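Local coordinates for protein alpha-galactosidase (Umbelopsis vinacea, PDB 3A5V) that hydrolyses terminal alpha-galactosyl residues from its substrates as a tetrameric, N-glycosylated glycoside hydrolase of family 27, at residues Asn17-Asn22 / Gly271-Asn276; Ser38-Leu43 / Glu283-Lys288; Ser355-Val360 / Leu369-Asn374. All coordinates share one frame; numbering follows the deposited sequence. Where two conformers were deposited one is given.

Interaction 1. Residues Asn17-Asn22 / Gly271-Asn276; sequences NKYGCN and GNDVTN. With NAG (2-acetamido-2-deoxy-beta-D-glucopyranose), chain C.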
ATOM      1  N   ASN A  17      31.453  -3.994  10.659  1.00 14.34           N
ATOM      2  CA  ASN A  17      31.688  -2.591  11.028  1.00 15.15           C
ATOM      3  C   ASN A  17      33.165  -2.256  11.203  1.00 15.82           C
ATOM      4  O   ASN A  17      33.643  -1.235  10.697  1.00 16.28           O
ATOM      5  CB  ASN A  17      30.849  -2.187  12.242  1.00 14.93           C
ATOM      6  CG  ASN A  17      29.349  -2.092  11.898  1.00 16.43           C
ATOM      7  OD1 ASN A  17      28.975  -2.106  10.720  1.00 16.46           O
ATOM      8  ND2 ASN A  17      28.499  -2.019  12.917  1.00 17.23           N
ATOM      9  N   LYS A  18      33.896  -3.149  11.860  1.00 15.69           N
ATOM     10  CA  LYS A  18      35.315  -2.929  12.095  1.00 16.16           C
ATOM     11  C   LYS A  18      36.183  -3.218  10.844  1.00 16.34           C
ATOM     12  O   LYS A  18      37.033  -2.406  10.472  1.00 16.26           O
ATOM     13  CB  LYS A  18      35.767  -3.760  13.307  1.00 16.25           C
ATOM     14  CG  LYS A  18      37.253  -3.655  13.674  1.00 16.98           C
ATOM     15  CD  LYS A  18      37.644  -2.221  14.032  1.00 19.34           C
ATOM     16  CE  LYS A  18      39.131  -2.134  14.338  1.00 22.09           C
ATOM     17  NZ  LYS A  18      39.449  -0.724  14.657  1.00 23.41           N
ATOM     18  N   TYR A  19      35.965  -4.360  10.192  1.00 16.42           N
ATOM     19  CA  TYR A  19      36.914  -4.818   9.166  1.00 17.30           C
ATOM     20  C   TYR A  19      36.420  -4.691   7.739  1.00 17.77           C
ATOM     21  O   TYR A  19      37.227  -4.610   6.810  1.00 17.52           O
ATOM     22  CB  TYR A  19      37.406  -6.253   9.457  1.00 17.04           C
ATOM     23  CG  TYR A  19      38.034  -6.335  10.820  1.00 17.55           C
ATOM     24  CD1 TYR A  19      39.200  -5.604  11.112  1.00 18.48           C
ATOM     25  CD2 TYR A  19      37.469  -7.117  11.825  1.00 16.92           C
ATOM     26  CE1 TYR A  19      39.781  -5.651  12.380  1.00 18.52           C
ATOM     27  CE2 TYR A  19      38.044  -7.175  13.093  1.00 16.59           C
ATOM     28  CZ  TYR A  19      39.204  -6.432  13.355  1.00 18.37           C
ATOM     29  OH  TYR A  19      39.766  -6.463  14.604  1.00 18.36           O
ATOM     30  N   GLY A  20      35.099  -4.681   7.565  1.00 18.29           N
ATOM     31  CA  GLY A  20      34.503  -4.604   6.234  1.00 19.03           C
ATOM     32  C   GLY A  20      35.079  -5.609   5.253  1.00 20.16           C
ATOM     33  O   GLY A  20      35.226  -6.804   5.548  1.00 19.62           O
ATOM     34  N   CYS A  21      35.428  -5.113   4.074  1.00 21.07           N
ATOM     35  CA  CYS A  21      36.039  -5.945   3.064  1.00 23.00           C
ATOM     36  C   CYS A  21      37.522  -6.248   3.299  1.00 23.67           C
ATOM     37  O   CYS A  21      38.105  -7.040   2.569  1.00 24.80           O
ATOM     38  CB  CYS A  21      35.832  -5.307   1.697  1.00 23.62           C
ATOM     39  SG  CYS A  21      34.712  -6.021   0.431  1.00 25.45           S
ATOM     40  N   ASN A  22      38.143  -5.645   4.313  1.00 24.04           N
ATOM     41  CA  ASN A  22      39.503  -6.046   4.697  1.00 25.08           C
ATOM     42  C   ASN A  22      39.530  -7.268   5.626  1.00 24.52           C
ATOM     43  O   ASN A  22      40.580  -7.642   6.145  1.00 24.92           O
ATOM     44  CB  ASN A  22      40.264  -4.867   5.310  1.00 26.08           C
ATOM     45  CG  ASN A  22      40.326  -3.669   4.365  1.00 29.99           C
ATOM     46  OD1 ASN A  22      40.480  -3.831   3.152  1.00 33.40           O
ATOM     47  ND2 ASN A  22      40.162  -2.468   4.912  1.00 34.24           N
ATOM     48  N   GLY A 271      28.725  -4.862  16.912  1.00 14.96           N
ATOM     49  CA  GLY A 271      29.106  -4.389  15.571  1.00 15.93           C
ATOM     50  C   GLY A 271      30.190  -3.344  15.773  1.00 16.49           C
ATOM     51  O   GLY A 271      30.088  -2.226  15.252  1.00 16.15           O
ATOM     52  N   ASN A 272      31.193  -3.713  16.574  1.00 16.96           N
ATOM     53  CA  ASN A 272      32.194  -2.779  17.094  1.00 17.83           C
ATOM     54  C   ASN A 272      33.608  -3.387  17.142  1.00 18.37           C
ATOM     55  O   ASN A 272      33.852  -4.436  16.537  1.00 18.93           O
ATOM     56  CB  ASN A 272      31.775  -2.284  18.497  1.00 17.41           C
ATOM     57  CG  ASN A 272      31.753  -3.406  19.545  1.00 18.14           C
ATOM     58  OD1 ASN A 272      32.001  -4.582  19.238  1.00 16.69           O
ATOM     59  ND2 ASN A 272      31.433  -3.044  20.779  1.00 18.04           N
ATOM     60  N   ASP A 273      34.531  -2.720  17.843  1.00 18.52           N
ATOM     61  CA  ASP A 273      35.909  -3.222  17.992  1.00 19.25           C
ATOM     62  C   ASP A 273      36.028  -3.987  19.315  1.00 19.14           C
ATOM     63  O   ASP A 273      35.735  -3.426  20.381  1.00 20.39           O
ATOM     64  CB  ASP A 273      36.909  -2.069  17.926  1.00 19.35           C
ATOM     65  CG  ASP A 273      38.368  -2.519  18.085  1.00 21.84           C
ATOM     66  OD1 ASP A 273      38.719  -3.702  17.869  1.00 22.43           O
ATOM     67  OD2 ASP A 273      39.185  -1.651  18.407  1.00 24.78           O
ATOM     68  N   VAL A 274      36.402  -5.266  19.244  1.00 17.91           N
ATOM     69  CA  VAL A 274      36.561  -6.085  20.463  1.00 17.69           C
ATOM     70  C   VAL A 274      38.030  -6.207  20.882  1.00 17.89           C
ATOM     71  O   VAL A 274      38.325  -6.787  21.930  1.00 18.31           O
ATOM     72  CB  VAL A 274      35.929  -7.512  20.332  1.00 17.31           C
ATOM     73  CG1 VAL A 274      34.397  -7.444  20.403  1.00 17.97           C
ATOM     74  CG2 VAL A 274      36.397  -8.221  19.048  1.00 16.81           C
ATOM     75  N   THR A 275      38.939  -5.646  20.088  1.00 18.33           N
ATOM     76  CA  THR A 275      40.377  -5.753  20.395  1.00 19.14           C
ATOM     77  C   THR A 275      40.897  -4.612  21.279  1.00 18.64           C
ATOM     78  O   THR A 275      42.005  -4.686  21.817  1.00 17.81           O
ATOM     79  CB  THR A 275      41.256  -5.869  19.113  1.00 19.47           C
ATOM     80  OG1 THR A 275      41.130  -4.678  18.329  1.00 20.53           O
ATOM     81  CG2 THR A 275      40.857  -7.106  18.287  1.00 20.92           C
ATOM     82  N   ASN A 276      40.105  -3.553  21.412  1.00 18.37           N
ATOM     83  CA  ASN A 276      40.441  -2.443  22.294  1.00 19.21           C
ATOM     84  C   ASN A 276      39.121  -1.904  22.832  1.00 18.42           C
ATOM     85  O   ASN A 276      38.490  -1.064  22.212  1.00 17.75           O
ATOM     86  CB  ASN A 276      41.246  -1.371  21.543  1.00 20.31           C
ATOM     87  CG  ASN A 276      41.768  -0.269  22.460  1.00 24.31           C
ATOM     88  OD1 ASN A 276      41.322  -0.115  23.597  1.00 25.84           O
ATOM     89  ND2 ASN A 276      42.735   0.491  21.962  1.00 31.61           N
TER
HETATM   90  C1  NAG C   1      43.155   1.470  22.931  1.00 39.94           C
HETATM   91  C2  NAG C   1      44.610   1.721  22.505  1.00 44.44           C
HETATM   92  C3  NAG C   1      45.212   3.009  23.071  1.00 47.58           C
HETATM   93  C4  NAG C   1      44.222   4.177  23.209  1.00 50.10           C
HETATM   94  C5  NAG C   1      42.845   3.678  23.701  1.00 48.34           C
HETATM   95  C6  NAG C   1      41.763   4.756  23.791  1.00 48.96           C
HETATM   96  C7  NAG C   1      46.391   0.096  22.186  1.00 42.16           C
HETATM   97  C8  NAG C   1      47.257  -0.934  22.839  1.00 41.66           C
HETATM   98  N2  NAG C   1      45.454   0.633  22.953  1.00 41.80           N
HETATM   99  O3  NAG C   1      46.319   3.367  22.256  1.00 47.48           O
HETATM  100  O4  NAG C   1      44.784   5.135  24.095  1.00 55.84           O
HETATM  101  O5  NAG C   1      42.375   2.648  22.847  1.00 43.83           O
HETATM  102  O6  NAG C   1      41.341   5.149  22.500  1.00 49.86           O
HETATM  103  O7  NAG C   1      46.562   0.400  21.008  1.00 42.95           O
HETATM  104  O   HOH W   1      32.760  -5.105  13.671  1.00 13.89           O
HETATM  105  O   HOH W   2      37.835  -5.937  16.611  1.00 21.65           O
HETATM  106  O   HOH W   3      41.624  -4.722  15.136  1.00 40.04           O
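Asn17 ND2 donates to the carbonyl oxygen Gly271 O at 2.8 Å, with an N-H...O angle of 157°. The acceptor lies in the amide plane of Asn17, only 3° out of it, and Gly271 O also accepts from Asn246 ND2, so two amides grip it. Next along, water 1 accepts from Lys18 N and can donate to Asn272 O, a carbonyl that Trp13 NE1 reaches as well. The ionic pair is looser: Lys18 NZ stands 3.9 Å from Asp273 OD2, a long salt bridge, and Lys18 CE is 3.8 Å from Asp273 CG.

Asp273 is itself held by Thr275, two residues on. Thr275 OG1 donates to the syn lone pair of Asp273 OD1 at 2.6 Å, while Thr275 N meets the same oxygen from above the carboxylate plane at 3.0 Å, closing an Asx turn. Water 3 links Tyr19 OH to Thr275 OG1, and water 2 lies 2.8 Å from Tyr19 OH and accepts from Val274 N.

Packing across the contact is slight: the Tyr19 hydroxyl meets Thr275 CG2 tip to tip. Within residues 17-22, Lys18 CG, anti to the backbone N (chi1 179°), lies over the centre of one face of the Tyr19 ring. Asn276 carries an N-linked NAG. Helix 16-19 and the loop after strand 268-270 thus join where the first and last strands of the TIM barrel lie side by side.

Interaction 2. Residues Ser38-Leu43 / Glu283-Lys288; sequences SGLKDL and EIIMNK
Two helix ends meet here on the outside of the TIM barrel: residues 38-43, where helix 25-38 ends and a short, weakly bonded helix follows, and residues 283-288, where helix 279-285 gives way to helix 288-294. No hydrogen bond crosses between them, and the evidence for the contact is a set of carbon-carbon approaches centred on Met286. Its CG is anti to its carbonyl carbon (chi1 -57°) and the chain beyond is extended, with the terminal methyl CE 3.7 Å from Leu40 CD2 and 3.8 Å from Ser38 O. The side chains of Leu40 and Met286 cross at about a right angle. Leu40 CD2 also touches Ile285 CD1 at 3.9 Å, so this one methyl group is shared by two partners on the opposing segment.

These inner side chains face the barrel wall: Leu40 and Ile285 both touch Leu270 of strand 268-270, the eighth barrel strand, and Tyr45 OH is hydrogen-bonded to Ile285 O. Asn287 N-caps the helix that follows, its OD1 accepting from Val290 N.

Leu43 buries the most surface of the residues in this contact, and its two methyl groups divide the work. CD1 lies 3.6 Å from Met286 CB and equally near Met286 CG. CD2 is 3.5 Å from Lys288 CG, tighter than usual van der Waals contact, and 3.9 Å from Lys288 CE. An alanine here would remove CG and both methyl groups, which would probably open a gap beside Met286 and leave the aliphatic chain of Lys288 freer to turn. The Met286 side chain also comes within about 4 Å of a bound polyether, 1PG (nearest atoms), probably from the crystallisation liquor.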
ATOM      1  N   SER A  38      38.574 -11.106  26.958  1.00 13.49           N
ATOM      2  CA  SER A  38      37.959  -9.938  27.595  1.00 13.67           C
ATOM      3  C   SER A  38      36.834 -10.307  28.550  1.00 13.65           C
ATOM      4  O   SER A  38      36.398  -9.465  29.332  1.00 14.43           O
ATOM      5  CB  SER A  38      37.385  -8.994  26.534  1.00 12.98           C
ATOM      6  OG  SER A  38      36.336  -9.644  25.830  1.00 12.05           O
ATOM      7  N   GLY A  39      36.326 -11.532  28.454  1.00 13.35           N
ATOM      8  CA  GLY A  39      35.169 -11.939  29.258  1.00 13.72           C
ATOM      9  C   GLY A  39      33.838 -11.933  28.505  1.00 13.85           C
ATOM     10  O   GLY A  39      32.825 -12.399  29.034  1.00 14.08           O
ATOM     11  N   LEU A  40      33.833 -11.408  27.281  1.00 13.23           N
ATOM     12  CA  LEU A  40      32.606 -11.341  26.478  1.00 13.47           C
ATOM     13  C   LEU A  40      32.017 -12.721  26.215  1.00 13.47           C
ATOM     14  O   LEU A  40      30.806 -12.903  26.307  1.00 12.61           O
ATOM     15  CB  LEU A  40      32.849 -10.591  25.151  1.00 12.89           C
ATOM     16  CG  LEU A  40      33.081  -9.070  25.269  1.00 13.46           C
ATOM     17  CD1 LEU A  40      33.488  -8.463  23.941  1.00 12.45           C
ATOM     18  CD2 LEU A  40      31.851  -8.322  25.825  1.00 13.44           C
ATOM     19  N   LYS A  41      32.876 -13.696  25.900  1.00 13.16           N
ATOM     20  CA  LYS A  41      32.407 -15.057  25.716  1.00 14.13           C
ATOM     21  C   LYS A  41      31.584 -15.566  26.906  1.00 14.09           C
ATOM     22  O   LYS A  41      30.463 -16.075  26.732  1.00 14.04           O
ATOM     23  CB  LYS A  41      33.575 -16.024  25.435  1.00 13.88           C
ATOM     24  CG  LYS A  41      33.102 -17.483  25.407  1.00 14.42           C
ATOM     25  CD  LYS A  41      34.270 -18.455  25.161  1.00 15.80           C
ATOM     26  CE  LYS A  41      35.186 -18.530  26.355  1.00 19.62           C
ATOM     27  NZ  LYS A  41      36.033 -19.770  26.227  1.00 24.80           N
ATOM     28  N   ASP A  42      32.139 -15.444  28.110  1.00 14.74           N
ATOM     29  CA  ASP A  42      31.472 -15.972  29.289  1.00 15.99           C
ATOM     30  C   ASP A  42      30.234 -15.161  29.686  1.00 16.37           C
ATOM     31  O   ASP A  42      29.374 -15.667  30.401  1.00 16.66           O
ATOM     32  CB  ASP A  42      32.448 -16.088  30.457  1.00 16.59           C
ATOM     33  CG  ASP A  42      33.543 -17.135  30.202  1.00 19.90           C
ATOM     34  OD1 ASP A  42      33.261 -18.194  29.607  1.00 22.96           O
ATOM     35  OD2 ASP A  42      34.686 -16.874  30.591  1.00 26.25           O
ATOM     36  N   LEU A  43      30.146 -13.912  29.221  1.00 16.32           N
ATOM     37  CA  LEU A  43      28.915 -13.120  29.397  1.00 16.36           C
ATOM     38  C   LEU A  43      27.765 -13.606  28.503  1.00 16.15           C
ATOM     39  O   LEU A  43      26.598 -13.316  28.772  1.00 16.52           O
ATOM     40  CB  LEU A  43      29.193 -11.635  29.173  1.00 16.60           C
ATOM     41  CG  LEU A  43      30.032 -10.966  30.271  1.00 18.56           C
ATOM     42  CD1 LEU A  43      30.663  -9.679  29.756  1.00 17.69           C
ATOM     43  CD2 LEU A  43      29.221 -10.687  31.528  1.00 20.73           C
ATOM     44  N   GLU A 283      31.219  -0.780  30.437  1.00 15.74           N
ATOM     45  CA  GLU A 283      30.091  -0.413  31.306  1.00 17.35           C
ATOM     46  C   GLU A 283      28.744  -0.731  30.645  1.00 15.65           C
ATOM     47  O   GLU A 283      27.803  -1.191  31.313  1.00 15.82           O
ATOM     48  CB  GLU A 283      30.179   1.072  31.679  1.00 17.28           C
ATOM     49  CG  GLU A 283      29.113   1.527  32.667  1.00 21.44           C
ATOM     50  CD  GLU A 283      29.230   3.001  33.057  1.00 22.54           C
ATOM     51  OE1 GLU A 283      30.332   3.597  32.909  1.00 27.73           O
ATOM     52  OE2 GLU A 283      28.199   3.559  33.501  1.00 30.02           O
ATOM     53  N   ILE A 284      28.658  -0.494  29.336  1.00 14.57           N
ATOM     54  CA  ILE A 284      27.407  -0.728  28.580  1.00 13.97           C
ATOM     55  C   ILE A 284      27.202  -2.202  28.160  1.00 13.04           C
ATOM     56  O   ILE A 284      26.096  -2.747  28.259  1.00 12.86           O
ATOM     57  CB  ILE A 284      27.303   0.207  27.325  1.00 13.71           C
ATOM     58  CG1 ILE A 284      27.434   1.706  27.707  1.00 14.97           C
ATOM     59  CG2 ILE A 284      25.987  -0.070  26.514  1.00 14.06           C
ATOM     60  CD1 ILE A 284      26.379   2.232  28.737  1.00 15.61           C
ATOM     61  N   ILE A 285      28.264  -2.859  27.700  1.00 12.34           N
ATOM     62  CA  ILE A 285      28.084  -4.194  27.106  1.00 11.75           C
ATOM     63  C   ILE A 285      28.398  -5.362  28.057  1.00 12.02           C
ATOM     64  O   ILE A 285      28.186  -6.524  27.695  1.00 12.12           O
ATOM     65  CB  ILE A 285      28.833  -4.353  25.754  1.00 11.50           C
ATOM     66  CG1 ILE A 285      30.363  -4.428  25.961  1.00 11.37           C
ATOM     67  CG2 ILE A 285      28.398  -3.217  24.750  1.00 10.57           C
ATOM     68  CD1 ILE A 285      31.166  -4.709  24.673  1.00 11.26           C
ATOM     69  N   MET A 286      28.920  -5.067  29.249  1.00 12.32           N
ATOM     70  CA  MET A 286      29.316  -6.156  30.156  1.00 13.85           C
ATOM     71  C   MET A 286      28.565  -6.151  31.473  1.00 13.88           C
ATOM     72  O   MET A 286      29.087  -6.616  32.496  1.00 13.62           O
ATOM     73  CB  MET A 286      30.838  -6.155  30.419  1.00 13.62           C
ATOM     74  CG  MET A 286      31.701  -6.260  29.155  1.00 13.69           C
ATOM     75  SD  MET A 286      33.450  -6.415  29.640  1.00 17.86           S
ATOM     76  CE  MET A 286      34.256  -6.555  28.043  1.00 15.84           C
ATOM     77  N   ASN A 287      27.343  -5.634  31.455  1.00 13.10           N
ATOM     78  CA  ASN A 287      26.545  -5.578  32.672  1.00 13.30           C
ATOM     79  C   ASN A 287      25.665  -6.823  32.723  1.00 13.25           C
ATOM     80  O   ASN A 287      24.700  -6.931  31.969  1.00 12.54           O
ATOM     81  CB  ASN A 287      25.713  -4.282  32.700  1.00 12.69           C
ATOM     82  CG  ASN A 287      24.882  -4.132  33.979  1.00 13.94           C
ATOM     83  OD1 ASN A 287      24.283  -5.096  34.459  1.00 14.49           O
ATOM     84  ND2 ASN A 287      24.834  -2.912  34.523  1.00 11.41           N
ATOM     85  N   LYS A 288      25.999  -7.763  33.604  1.00 13.24           N
ATOM     86  CA  LYS A 288      25.285  -9.048  33.669  1.00 14.59           C
ATOM     87  C   LYS A 288      23.799  -8.914  33.948  1.00 13.88           C
ATOM     88  O   LYS A 288      23.029  -9.750  33.509  1.00 13.97           O
ATOM     89  CB  LYS A 288      25.905  -9.989  34.732  1.00 14.85           C
ATOM     90  CG  LYS A 288      27.356 -10.401  34.420  1.00 15.58           C
ATOM     91  CD  LYS A 288      27.942 -11.223  35.587  1.00 18.49           C
ATOM     92  CE  LYS A 288      29.426 -11.460  35.395  1.00 22.92           C
ATOM     93  NZ  LYS A 288      29.901 -12.380  36.497  1.00 28.46           N
TER

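Interaction 3. Residues Ser355-Val360 / Leu369-Asn374; sequences SRSIEV and LGNFSN. With NAG (2-acetamido-2-deoxy-beta-D-glucopyranose), chain D.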
ATOM      1  N   SER A 355      -1.486   0.560  45.561  1.00 19.53           N
ATOM      2  CA  SER A 355      -0.838   0.813  46.865  1.00 19.20           C
ATOM      3  C   SER A 355       0.225  -0.227  47.231  1.00 19.15           C
ATOM      4  O   SER A 355       0.881  -0.098  48.256  1.00 19.80           O
ATOM      5  CB  SER A 355      -1.873   0.879  47.993  1.00 19.47           C
ATOM      6  OG  SER A 355      -2.439  -0.402  48.222  0.50 18.60           O
ATOM      7  N   ARG A 356       0.398  -1.253  46.399  1.00 19.07           N
ATOM      8  CA  ARG A 356       1.343  -2.344  46.692  1.00 18.94           C
ATOM      9  C   ARG A 356       2.774  -1.820  46.760  1.00 18.19           C
ATOM     10  O   ARG A 356       3.255  -1.182  45.814  1.00 17.78           O
ATOM     11  CB  ARG A 356       1.221  -3.458  45.641  1.00 19.17           C
ATOM     12  CG  ARG A 356       2.129  -4.677  45.855  1.00 21.55           C
ATOM     13  CD  ARG A 356       1.531  -5.728  46.764  1.00 26.02           C
ATOM     14  NE  ARG A 356       0.139  -6.060  46.438  1.00 28.63           N
ATOM     15  CZ  ARG A 356      -0.250  -7.134  45.753  1.00 29.59           C
ATOM     16  NH1 ARG A 356       0.642  -8.003  45.304  1.00 31.96           N
ATOM     17  NH2 ARG A 356      -1.541  -7.346  45.524  1.00 28.25           N
ATOM     18  N   SER A 357       3.431  -2.080  47.889  1.00 17.39           N
ATOM     19  CA  SER A 357       4.828  -1.682  48.115  1.00 16.95           C
ATOM     20  C   SER A 357       5.745  -2.710  47.490  1.00 16.26           C
ATOM     21  O   SER A 357       5.629  -3.909  47.778  1.00 16.09           O
ATOM     22  CB  SER A 357       5.133  -1.563  49.624  1.00 16.80           C
ATOM     23  OG  SER A 357       6.508  -1.282  49.829  1.00 16.32           O
ATOM     24  N   ILE A 358       6.658  -2.240  46.635  1.00 15.85           N
ATOM     25  CA  ILE A 358       7.510  -3.118  45.826  1.00 15.40           C
ATOM     26  C   ILE A 358       8.917  -2.526  45.754  1.00 15.04           C
ATOM     27  O   ILE A 358       9.079  -1.313  45.576  1.00 14.72           O
ATOM     28  CB  ILE A 358       6.939  -3.308  44.371  1.00 15.55           C
ATOM     29  CG1 ILE A 358       5.525  -3.909  44.398  1.00 17.03           C
ATOM     30  CG2 ILE A 358       7.858  -4.199  43.504  1.00 14.25           C
ATOM     31  CD1 ILE A 358       4.787  -3.802  43.048  1.00 15.55           C
ATOM     32  N   GLU A 359       9.924  -3.388  45.905  1.00 15.20           N
ATOM     33  CA  GLU A 359      11.313  -2.977  45.774  1.00 15.50           C
ATOM     34  C   GLU A 359      11.673  -2.802  44.302  1.00 14.78           C
ATOM     35  O   GLU A 359      11.369  -3.663  43.470  1.00 13.90           O
ATOM     36  CB  GLU A 359      12.276  -4.004  46.390  1.00 15.33           C
ATOM     37  CG  GLU A 359      13.727  -3.517  46.332  1.00 15.72           C
ATOM     38  CD  GLU A 359      14.781  -4.557  46.721  1.00 17.92           C
ATOM     39  OE1 GLU A 359      14.445  -5.729  46.968  1.00 19.72           O
ATOM     40  OE2 GLU A 359      15.973  -4.174  46.747  1.00 20.73           O
ATOM     41  N   VAL A 360      12.347  -1.695  44.005  1.00 15.40           N
ATOM     42  CA  VAL A 360      12.763  -1.383  42.638  1.00 15.47           C
ATOM     43  C   VAL A 360      14.281  -1.298  42.604  1.00 15.45           C
ATOM     44  O   VAL A 360      14.892  -0.604  43.430  1.00 16.32           O
ATOM     45  CB  VAL A 360      12.167  -0.035  42.157  1.00 15.53           C
ATOM     46  CG1 VAL A 360      12.617   0.268  40.703  1.00 15.20           C
ATOM     47  CG2 VAL A 360      10.630  -0.061  42.262  1.00 15.12           C
ATOM     48  N   LEU A 369      16.851   0.722  44.740  1.00 17.37           N
ATOM     49  CA  LEU A 369      16.364   2.071  44.997  1.00 17.27           C
ATOM     50  C   LEU A 369      15.440   2.106  46.206  1.00 17.07           C
ATOM     51  O   LEU A 369      14.961   3.173  46.573  1.00 17.85           O
ATOM     52  CB  LEU A 369      15.659   2.667  43.764  1.00 16.64           C
ATOM     53  CG  LEU A 369      16.493   2.787  42.475  1.00 16.72           C
ATOM     54  CD1 LEU A 369      15.622   3.363  41.344  1.00 16.57           C
ATOM     55  CD2 LEU A 369      17.789   3.622  42.690  1.00 16.80           C
ATOM     56  N   GLY A 370      15.208   0.948  46.822  1.00 16.90           N
ATOM     57  CA  GLY A 370      14.279   0.841  47.945  1.00 17.25           C
ATOM     58  C   GLY A 370      12.886   0.453  47.477  1.00 17.45           C
ATOM     59  O   GLY A 370      12.701   0.065  46.319  1.00 17.20           O
ATOM     60  N   ASN A 371      11.917   0.550  48.381  1.00 16.77           N
ATOM     61  CA  ASN A 371      10.529   0.214  48.086  1.00 17.55           C
ATOM     62  C   ASN A 371       9.731   1.451  47.702  1.00 17.13           C
ATOM     63  O   ASN A 371       9.989   2.547  48.215  1.00 17.39           O
ATOM     64  CB  ASN A 371       9.867  -0.447  49.301  1.00 18.03           C
ATOM     65  CG  ASN A 371      10.108  -1.952  49.367  1.00 19.12           C
ATOM     66  OD1 ASN A 371      11.234  -2.419  49.184  1.00 19.64           O
ATOM     67  ND2 ASN A 371       9.030  -2.710  49.642  1.00 18.75           N
ATOM     68  N   PHE A 372       8.753   1.257  46.817  1.00 16.72           N
ATOM     69  CA  PHE A 372       7.872   2.314  46.327  1.00 16.67           C
ATOM     70  C   PHE A 372       6.446   1.762  46.265  1.00 16.46           C
ATOM     71  O   PHE A 372       6.262   0.550  46.121  1.00 16.42           O
ATOM     72  CB  PHE A 372       8.292   2.725  44.900  1.00 16.82           C
ATOM     73  CG  PHE A 372       9.648   3.372  44.820  1.00 18.34           C
ATOM     74  CD1 PHE A 372      10.810   2.597  44.828  1.00 18.08           C
ATOM     75  CD2 PHE A 372       9.762   4.762  44.744  1.00 19.47           C
ATOM     76  CE1 PHE A 372      12.073   3.195  44.762  1.00 19.57           C
ATOM     77  CE2 PHE A 372      11.025   5.373  44.679  1.00 20.75           C
ATOM     78  CZ  PHE A 372      12.180   4.583  44.686  1.00 19.06           C
ATOM     79  N   SER A 373       5.452   2.648  46.371  1.00 15.94           N
ATOM     80  CA  SER A 373       4.062   2.321  46.034  1.00 16.47           C
ATOM     81  C   SER A 373       3.535   3.382  45.082  1.00 15.87           C
ATOM     82  O   SER A 373       4.073   4.495  45.044  1.00 15.53           O
ATOM     83  CB  SER A 373       3.173   2.198  47.279  0.60 16.05           C
ATOM     84  OG  SER A 373       3.065   3.430  47.940  0.60 16.12           O
ATOM     85  N   ASN A 374       2.502   3.014  44.318  1.00 15.82           N
ATOM     86  CA  ASN A 374       1.720   3.927  43.470  1.00 16.13           C
ATOM     87  C   ASN A 374       2.395   4.409  42.181  1.00 15.34           C
ATOM     88  O   ASN A 374       1.804   4.318  41.104  1.00 14.47           O
ATOM     89  CB  ASN A 374       1.230   5.144  44.274  1.00 16.99           C
ATOM     90  CG  ASN A 374       0.133   4.787  45.267  0.50 17.20           C
ATOM     91  OD1 ASN A 374       0.410   4.593  46.441  0.60 19.14           O
ATOM     92  ND2 ASN A 374      -1.110   4.683  44.794  0.60 16.76           N
TER
HETATM   93  C1  NAG D   1       9.238  -4.136  49.770  1.00 21.34           C
HETATM   94  C2  NAG D   1       8.220  -4.550  50.849  1.00 23.11           C
HETATM   95  C3  NAG D   1       8.183  -6.073  51.013  1.00 24.14           C
HETATM   96  C4  NAG D   1       7.959  -6.755  49.661  1.00 23.09           C
HETATM   97  C5  NAG D   1       8.945  -6.204  48.614  1.00 20.48           C
HETATM   98  C6  NAG D   1       8.662  -6.793  47.229  1.00 18.47           C
HETATM   99  C7  NAG D   1       7.586  -3.220  52.791  1.00 27.09           C
HETATM  100  C8  NAG D   1       8.058  -2.434  53.985  1.00 27.88           C
HETATM  101  N2  NAG D   1       8.511  -3.908  52.123  1.00 25.17           N
HETATM  102  O3  NAG D   1       7.153  -6.443  51.905  1.00 26.17           O
HETATM  103  O4  NAG D   1       8.185  -8.147  49.786  1.00 27.34           O
HETATM  104  O5  NAG D   1       8.885  -4.798  48.565  1.00 19.76           O
HETATM  105  O6  NAG D   1       9.661  -6.406  46.316  1.00 18.16           O
HETATM  106  O7  NAG D   1       6.385  -3.225  52.484  1.00 28.67           O
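Ser357 OG accepts from Asn371 ND2 at 2.9 Å, a nearly straight bond (N-H...O 171°) with the oxygen 4° out of the amide plane. Ser357 OG stands anti to its own backbone N (chi1 175°), which sets it beside that amide, whose nitrogen also carries the N-linked NAG. A weak, unsettled contact runs from Ser357 OG to O7 of this sugar, while Glu359 N donates to its O6 at 3.1 Å. The first sugar of the glycan is therefore covalently linked to one strand of the hairpin and hydrogen-bonded to the other.

Ile358 and Phe372 form an antiparallel hydrogen-bonded pair, Ile358 N to Phe372 O and Phe372 N to Ile358 O, both 2.9 Å, and Glu359 with Asn371 is the non-hydrogen-bonded pair beside it. Toward the turn, Leu369 N donates to Val360 O at 2.7 Å and Val360 N to Gly370 O at 2.9 Å. Glu359 CB lies 3.4 Å from Asn371 OD1. Val360 CG2 touches Phe372 CD1 at 3.7 Å, their side chains crossing at about a right angle.

This is the hairpin of strands 358-362 and 367-372 in the C-terminal beta-sandwich domain, with strand 367-372 an outermost strand of its sheet within this chain. Val360 and Leu369 pack on Leu388 of strand 384-390 and reach Ile376 and Leu378, respectively, of strand 375-380, while Trp341 of helix 341-344 touches Ile358 and Phe372.

Interactions 1 and 2 belong to the barrel domain and touch directly: Val274 CG1 lies 3.8 Å from Leu40 CD1. Their segments alternate along the chain: the two early ones flank helix 25-38, and the two late ones both follow strand 268-270, one before helix 279-285 and one at its end. Both are partly buried, but interaction 1 is polar and hydrated, whereas interaction 2 rests on methyl and methionine contacts without a crossing hydrogen bond. Interaction 3 is a surface hairpin in the beta-sandwich, about 30 Å from interaction 2 between centres, and relies on regular backbone pairing. Interactions 1 and 3 each hold a glycosylated asparagine.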